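Local coordinates for aspartate aminotransferase (PDB 1O4S) that catalyses the reversible transfer of an amino group from L-aspartate to 2-oxoglutarate, giving oxaloacetate and L-glutamate, with pyridoxal 5'-phosphate as cofactor, at the interface of chains A and B. Numbering follows the deposited sequence. Chains: chain A/B, Aspartate aminotransferase.

Contact 1: the interface of chains A and B. Residues chain A 18, 144; chain B 119-120, 267, 271, 274-275.
A:Leu144, at the end of helix 138-144, and A:Ile18, in the N-terminal helix 16-20, press on the methyl tip of B:Ile271 in helix 262-275 across the dimer interface. From CB outward, A:Leu144 meets B:Met119, then divides its two methyls between B:His274 and B:Ile271. CB lies 4.1 Å from CE of B:Met119. CG, anti to the carbonyl carbon (chi1 -70°), is the fork that sends CD1 and CD2 to two residues of helix 262-275. CD1 turns to B:His274, lying 4.2 Å from its CB. CD2 turns to B:Ile271 and reaches CD1 at 3.6 Å. A forked leucine suits this place because its two methyls serve neighbouring turns of one helix.

A:Ile18 comes to the same isoleucine by its CD1, the two side chains running at about a right angle. Their CD1 methyls are 3.3 Å apart, tighter than usual carbon contact, and the chi1 of -89° at A:Ile18 lies well off a staggered value. The short side chains of B:Ala267 and B:Ala120 probably let A:Ile18 and its helix 16-20 approach closely. The unbranched, flexible B:Met119 bends at chi2 and chi3, and its terminal CE comes 3.4 Å from the backbone O of A:Leu144.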
loop_
_atom_site.group_PDB
_atom_site.type_symbol
_atom_site.label_atom_id
_atom_site.label_comp_id
_atom_site.label_asym_id
_atom_site.label_seq_id
_atom_site.Cartn_x
_atom_site.Cartn_y
_atom_site.Cartn_z
ATOM N N ILE A 18 15.123 -6.496 -6.737
ATOM C CA ILE A 18 14.062 -7.218 -7.441
ATOM C C ILE A 18 14.567 -8.605 -7.899
ATOM O O ILE A 18 13.828 -9.588 -7.772
ATOM C CB ILE A 18 13.486 -6.374 -8.638
ATOM C CG1 ILE A 18 12.336 -5.469 -8.198
ATOM C CG2 ILE A 18 12.880 -7.276 -9.713
ATOM C CD1 ILE A 18 12.624 -4.620 -7.031
ATOM N N LEU A 144 13.189 -6.523 0.122
ATOM C CA LEU A 144 12.829 -5.191 -0.341
ATOM C C LEU A 144 13.171 -4.096 0.670
ATOM O O LEU A 144 13.561 -2.983 0.287
ATOM C CB LEU A 144 11.345 -5.157 -0.690
ATOM C CG LEU A 144 11.005 -5.960 -1.950
ATOM C CD1 LEU A 144 9.485 -6.001 -2.158
ATOM C CD2 LEU A 144 11.735 -5.399 -3.166
ATOM N N MET B 119 11.313 2.058 -5.957
ATOM C CA MET B 119 11.772 0.776 -5.430
ATOM C C MET B 119 12.237 -0.155 -6.588
ATOM O O MET B 119 13.178 -0.962 -6.431
ATOM C CB MET B 119 10.639 0.085 -4.657
ATOM C CG MET B 119 10.258 0.691 -3.352
ATOM S SD MET B 119 11.574 0.550 -2.097
ATOM C CE MET B 119 11.452 -1.122 -1.650
ATOM N N ALA B 120 11.592 -0.026 -7.744
ATOM C CA ALA B 120 11.874 -0.895 -8.868
ATOM C C ALA B 120 13.099 -0.469 -9.625
ATOM O O ALA B 120 13.783 -1.308 -10.174
ATOM C CB ALA B 120 10.700 -0.979 -9.789
ATOM N N ALA B 267 8.721 -5.616 -12.930
ATOM C CA ALA B 267 9.404 -5.293 -11.699
ATOM C C ALA B 267 8.435 -4.589 -10.731
ATOM O O ALA B 267 8.333 -4.953 -9.559
ATOM C CB ALA B 267 10.633 -4.411 -11.991
ATOM N N ILE B 271 6.947 -5.572 -6.764
ATOM C CA ILE B 271 6.854 -4.697 -5.603
ATOM C C ILE B 271 5.401 -4.678 -5.067
ATOM O O ILE B 271 5.175 -4.852 -3.874
ATOM C CB ILE B 271 7.302 -3.223 -5.901
ATOM C CG1 ILE B 271 8.698 -3.125 -6.551
ATOM C CG2 ILE B 271 7.309 -2.399 -4.587
ATOM C CD1 ILE B 271 9.776 -3.708 -5.724
ATOM N N HIS B 274 4.225 -7.969 -3.301
ATOM C CA HIS B 274 4.767 -8.357 -2.019
ATOM C C HIS B 274 4.503 -7.338 -0.918
ATOM O O HIS B 274 4.631 -7.679 0.257
ATOM C CB HIS B 274 6.259 -8.635 -2.146
ATOM C CG HIS B 274 6.565 -9.790 -3.041
ATOM N ND1 HIS B 274 6.076 -11.054 -2.795
ATOM C CD2 HIS B 274 7.284 -9.873 -4.185
ATOM C CE1 HIS B 274 6.478 -11.871 -3.751
ATOM N NE2 HIS B 274 7.195 -11.173 -4.617
ATOM N N THR B 275 4.149 -6.109 -1.297
ATOM C CA THR B 275 3.980 -5.032 -0.325
ATOM C C THR B 275 2.538 -4.902 0.175
ATOM O O THR B 275 2.312 -4.970 1.366
ATOM C CB THR B 275 4.501 -3.671 -0.840
ATOM O OG1 THR B 275 3.903 -3.333 -2.097
ATOM C CG2 THR B 275 6.035 -3.715 -1.077
#

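Contact 2: the interface of chains A and B. Residues chain A 119-120, 267, 270-271; chain B 15, 17-18, 144.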
loop_
_atom_site.group_PDB
_atom_site.type_symbol
_atom_site.label_atom_id
_atom_site.label_comp_id
_atom_site.label_asym_id
_atom_site.label_seq_id
_atom_site.Cartn_x
_atom_site.Cartn_y
_atom_site.Cartn_z
ATOM N N MET A 119 10.189 -2.056 6.992
ATOM C CA MET A 119 10.682 -0.754 6.521
ATOM C C MET A 119 10.990 0.189 7.704
ATOM O O MET A 119 11.944 0.962 7.684
ATOM C CB MET A 119 9.666 -0.079 5.580
ATOM C CG MET A 119 9.542 -0.720 4.170
ATOM S SD MET A 119 11.014 -0.615 3.160
ATOM C CE MET A 119 11.078 1.145 2.883
ATOM N N ALA A 120 10.181 0.080 8.751
ATOM C CA ALA A 120 10.307 0.937 9.928
ATOM C C ALA A 120 11.447 0.498 10.837
ATOM O O ALA A 120 11.995 1.337 11.556
ATOM C CB ALA A 120 9.013 0.947 10.703
ATOM N N ALA A 267 6.724 5.545 13.446
ATOM C CA ALA A 267 7.600 5.207 12.317
ATOM C C ALA A 267 6.825 4.484 11.225
ATOM O O ALA A 267 6.949 4.812 10.078
ATOM C CB ALA A 267 8.764 4.371 12.784
ATOM N N LYS A 270 4.598 6.955 9.289
ATOM C CA LYS A 270 5.429 7.624 8.303
ATOM C C LYS A 270 5.571 6.833 7.007
ATOM O O LYS A 270 5.345 7.372 5.932
ATOM C CB LYS A 270 6.791 7.895 8.894
ATOM C CG LYS A 270 6.729 9.036 9.918
ATOM C CD LYS A 270 8.071 9.365 10.555
ATOM C CE LYS A 270 7.877 10.473 11.595
ATOM N NZ LYS A 270 9.123 10.607 12.401
ATOM N N ILE A 271 5.888 5.562 7.125
ATOM C CA ILE A 271 6.004 4.706 5.964
ATOM C C ILE A 271 4.624 4.649 5.234
ATOM O O ILE A 271 4.554 4.878 4.031
ATOM C CB ILE A 271 6.491 3.254 6.361
ATOM C CG1 ILE A 271 7.834 3.250 7.129
ATOM C CG2 ILE A 271 6.556 2.328 5.141
ATOM C CD1 ILE A 271 8.913 3.868 6.400
ATOM N N SER B 15 14.512 2.182 12.289
ATOM C CA SER B 15 15.517 2.344 11.248
ATOM C C SER B 15 15.925 3.810 11.078
ATOM O O SER B 15 15.111 4.720 11.230
ATOM C CB SER B 15 15.070 1.756 9.921
ATOM O OG SER B 15 14.155 2.550 9.291
ATOM N N ARG B 17 16.605 5.353 8.380
ATOM C CA ARG B 17 15.964 5.994 7.221
ATOM C C ARG B 17 14.727 6.829 7.604
ATOM O O ARG B 17 14.381 7.747 6.886
ATOM C CB ARG B 17 15.596 4.951 6.148
ATOM C CG ARG B 17 14.145 4.425 6.203
ATOM C CD ARG B 17 13.960 2.915 6.253
ATOM N NE ARG B 17 14.321 2.228 5.025
ATOM C CZ ARG B 17 14.450 0.895 4.886
ATOM N NH1 ARG B 17 14.249 0.049 5.891
ATOM N NH2 ARG B 17 14.761 0.401 3.683
ATOM N N ILE B 18 14.053 6.494 8.710
ATOM C CA ILE B 18 12.855 7.213 9.165
ATOM C C ILE B 18 13.237 8.638 9.592
ATOM O O ILE B 18 12.461 9.570 9.395
ATOM C CB ILE B 18 12.197 6.497 10.389
ATOM C CG1 ILE B 18 11.709 5.084 10.069
ATOM C CG2 ILE B 18 11.037 7.345 10.960
ATOM C CD1 ILE B 18 10.538 5.034 9.221
ATOM N N LEU B 144 13.150 6.448 1.258
ATOM C CA LEU B 144 12.734 5.115 1.680
ATOM C C LEU B 144 13.228 4.024 0.747
ATOM O O LEU B 144 13.561 2.923 1.189
ATOM C CB LEU B 144 11.221 5.039 1.792
ATOM C CG LEU B 144 10.608 5.790 2.950
ATOM C CD1 LEU B 144 9.107 5.616 2.796
ATOM C CD2 LEU B 144 11.118 5.292 4.286
#
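The N-terminal arm, a dimer-forming element of class I aminotransferases, here brings B:Ser15, B:Arg17 and B:Ile18 onto the last turn of helix 109-121 and the side of helix 262-275 in chain A. Carbonyls at a helix end lack the usual donors further along the helix, and the arm supplies donors to two of them. The backbone N of B:Ser15 gives a nearly straight hydrogen bond, 175° at the hydrogen, to O of A:Ala120 at 2.8 Å. Its hydroxyl OG, placed between its own N and carbonyl carbon (chi1 76°), donates to O of A:Met119 at 3.2 Å. Serine suits this spot because its short side chain puts a second donor, the hydroxyl, beside the backbone N-H. B:Arg17 adds a weak bond from NH1 to that same A:Met119 carbonyl, while the methionine CE lies over one face of the guanidinium, toward its rim.

B:Ile18 packs on the side of helix 262-275, near the end of helix 109-121. Its CD1 touches CD1 of A:Ile271 at 3.5 Å, the side chains meeting at about a right angle. Its other branch, CG2, rests 3.6 Å from CD of A:Lys270, whose extended chain offers an aliphatic flank below the amine. B:Leu144 closes in, its CD2 tight against CD1 of A:Ile271 at 3.4 Å. The arm of one subunit thus lies over the C-terminal end of helix 109-121 and the middle of helix 262-275 of the other, beside the end of its own helix 138-144.

Contact 3: the interface of chains A and B. Residues chain A 275-278; chain B 108, 111-112, 254.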
loop_
_atom_site.group_PDB
_atom_site.type_symbol
_atom_site.label_atom_id
_atom_site.label_comp_id
_atom_site.label_asym_id
_atom_site.label_seq_id
_atom_site.Cartn_x
_atom_site.Cartn_y
_atom_site.Cartn_z
ATOM N N THR A 275 4.026 6.059 1.328
ATOM C CA THR A 275 3.950 4.993 0.340
ATOM C C THR A 275 2.601 4.877 -0.344
ATOM O O THR A 275 2.534 5.019 -1.571
ATOM C CB THR A 275 4.360 3.626 0.889
ATOM O OG1 THR A 275 3.625 3.292 2.082
ATOM C CG2 THR A 275 5.830 3.627 1.251
ATOM N N THR A 276 1.552 4.578 0.410
ATOM C CA THR A 276 0.195 4.508 -0.139
ATOM C C THR A 276 -0.709 5.631 0.345
ATOM O O THR A 276 -1.830 5.794 -0.127
ATOM C CB THR A 276 -0.467 3.214 0.241
ATOM O OG1 THR A 276 -0.471 3.058 1.667
ATOM C CG2 THR A 276 0.295 2.015 -0.320
ATOM N N SER A 277 -0.254 6.350 1.346
ATOM C CA SER A 277 -1.141 7.100 2.227
ATOM C C SER A 277 -2.248 6.227 2.865
ATOM O O SER A 277 -2.132 4.991 2.991
ATOM C CB SER A 277 -1.729 8.304 1.490
ATOM O OG SER A 277 -2.172 9.264 2.432
ATOM N N CYS A 278 -3.323 6.877 3.274
ATOM C CA CYS A 278 -4.465 6.201 3.874
ATOM C C CYS A 278 -5.027 5.127 2.972
ATOM O O CYS A 278 -4.916 5.178 1.722
ATOM C CB CYS A 278 -5.588 7.209 4.188
ATOM S SG CYS A 278 -6.040 8.253 2.758
ATOM N N ASN B 108 -2.289 1.656 -5.316
ATOM C CA ASN B 108 -3.050 2.428 -4.342
ATOM C C ASN B 108 -2.701 3.905 -4.465
ATOM O O ASN B 108 -1.807 4.416 -3.782
ATOM C CB ASN B 108 -2.738 1.945 -2.914
ATOM C CG ASN B 108 -3.347 0.596 -2.600
ATOM O OD1 ASN B 108 -4.546 0.505 -2.456
ATOM N ND2 ASN B 108 -2.517 -0.447 -2.445
ATOM N N LYS B 111 0.347 7.694 -5.607
ATOM C CA LYS B 111 1.401 7.700 -4.613
ATOM C C LYS B 111 2.169 6.362 -4.559
ATOM O O LYS B 111 3.392 6.361 -4.524
ATOM C CB LYS B 111 0.874 8.092 -3.254
ATOM C CG LYS B 111 1.982 8.395 -2.282
ATOM C CD LYS B 111 1.470 8.769 -0.889
ATOM C CE LYS B 111 1.545 10.240 -0.663
ATOM N NZ LYS B 111 1.486 10.644 0.788
ATOM N N GLN B 112 1.463 5.238 -4.546
ATOM C CA GLN B 112 2.117 3.956 -4.563
ATOM C C GLN B 112 2.716 3.661 -5.937
ATOM O O GLN B 112 3.727 2.985 -6.006
ATOM C CB GLN B 112 1.164 2.830 -4.098
ATOM C CG GLN B 112 1.908 1.485 -3.856
ATOM C CD GLN B 112 1.004 0.281 -3.567
ATOM O OE1 GLN B 112 -0.189 0.264 -3.902
ATOM N NE2 GLN B 112 1.588 -0.736 -2.938
ATOM N N ARG B 254 -8.191 5.411 -3.550
ATOM C CA ARG B 254 -6.792 5.015 -3.726
ATOM C C ARG B 254 -6.593 4.118 -4.935
ATOM O O ARG B 254 -6.241 2.954 -4.758
ATOM C CB ARG B 254 -6.208 4.342 -2.461
ATOM C CG ARG B 254 -6.704 4.904 -1.123
ATOM C CD ARG B 254 -6.329 6.339 -0.806
ATOM N NE ARG B 254 -4.918 6.611 -1.039
ATOM C CZ ARG B 254 -4.405 7.368 -2.006
ATOM N NH1 ARG B 254 -5.178 7.992 -2.878
ATOM N NH2 ARG B 254 -3.086 7.499 -2.101
HETATM O O HOH W 1 -0.234 10.778 3.226
#
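The methyl CG2 of A:Thr276 packs against B:Gln112 at the dimer interface of this class I, pyridoxal-phosphate-dependent aminotransferase. The two side chains lie side by side and point the same way, with CG2 of A:Thr276 3.7 Å from the amide carbon CD of B:Gln112. CB of B:Asn108 flanks the same methyl. Threonine suits the place because its branches divide the work: chi1 of 56° sends OG1 back to O of A:Ser277 in its own chain, leaving CG2 to face the partner. The amide of B:Gln112 is held by its own chain, its OE1 accepting from both N (2.9 Å) and ND2 (2.8 Å) of B:Asn108.

Further out, B:Arg254, a residue of the cofactor pocket, reaches across by its guanidinium, whose several N-H groups suit it to two carbonyls at once. NH2 donates to O of A:Thr276 at 2.9 Å, the acceptor lying in the guanidinium plane although the donor stands above the carbonyl plane. NE makes weak bonds to O of A:Thr276 and of A:Cys278. A leucine in its place would probably leave the A:Thr276 carbonyl without its donor from the other subunit and set the 276-278 segment freer to shift. At the rim, the long B:Lys111, bent at chi3, passes A:Ser277, and a water bridges its NZ, at 3.0 Å, to the A:Ser277 hydroxyl OG, at 2.6 Å.

Contacts 1 and 2 are two-fold twins with the chains exchanged, their C-alpha centres about 16 Å apart; contact 3 lies about 15 Å from each. Helices 109-121 and 262-275 recur throughout: in contacts 1 and 2 the end of 109-121 and the middle to end of 262-275 of one chain receive the arm and Leu144 of the other, while contact 3 joins the end of helix 262-275 and the following 276-278 of chain A to the start of helix 109-121 and B:Arg254. The twins are not identical, since residue 18 adopts different torsions in the two chains. Contact 3 involves cofactor-pocket residues, so dimerisation and the pyridoxal phosphate site are likely to be structurally coupled.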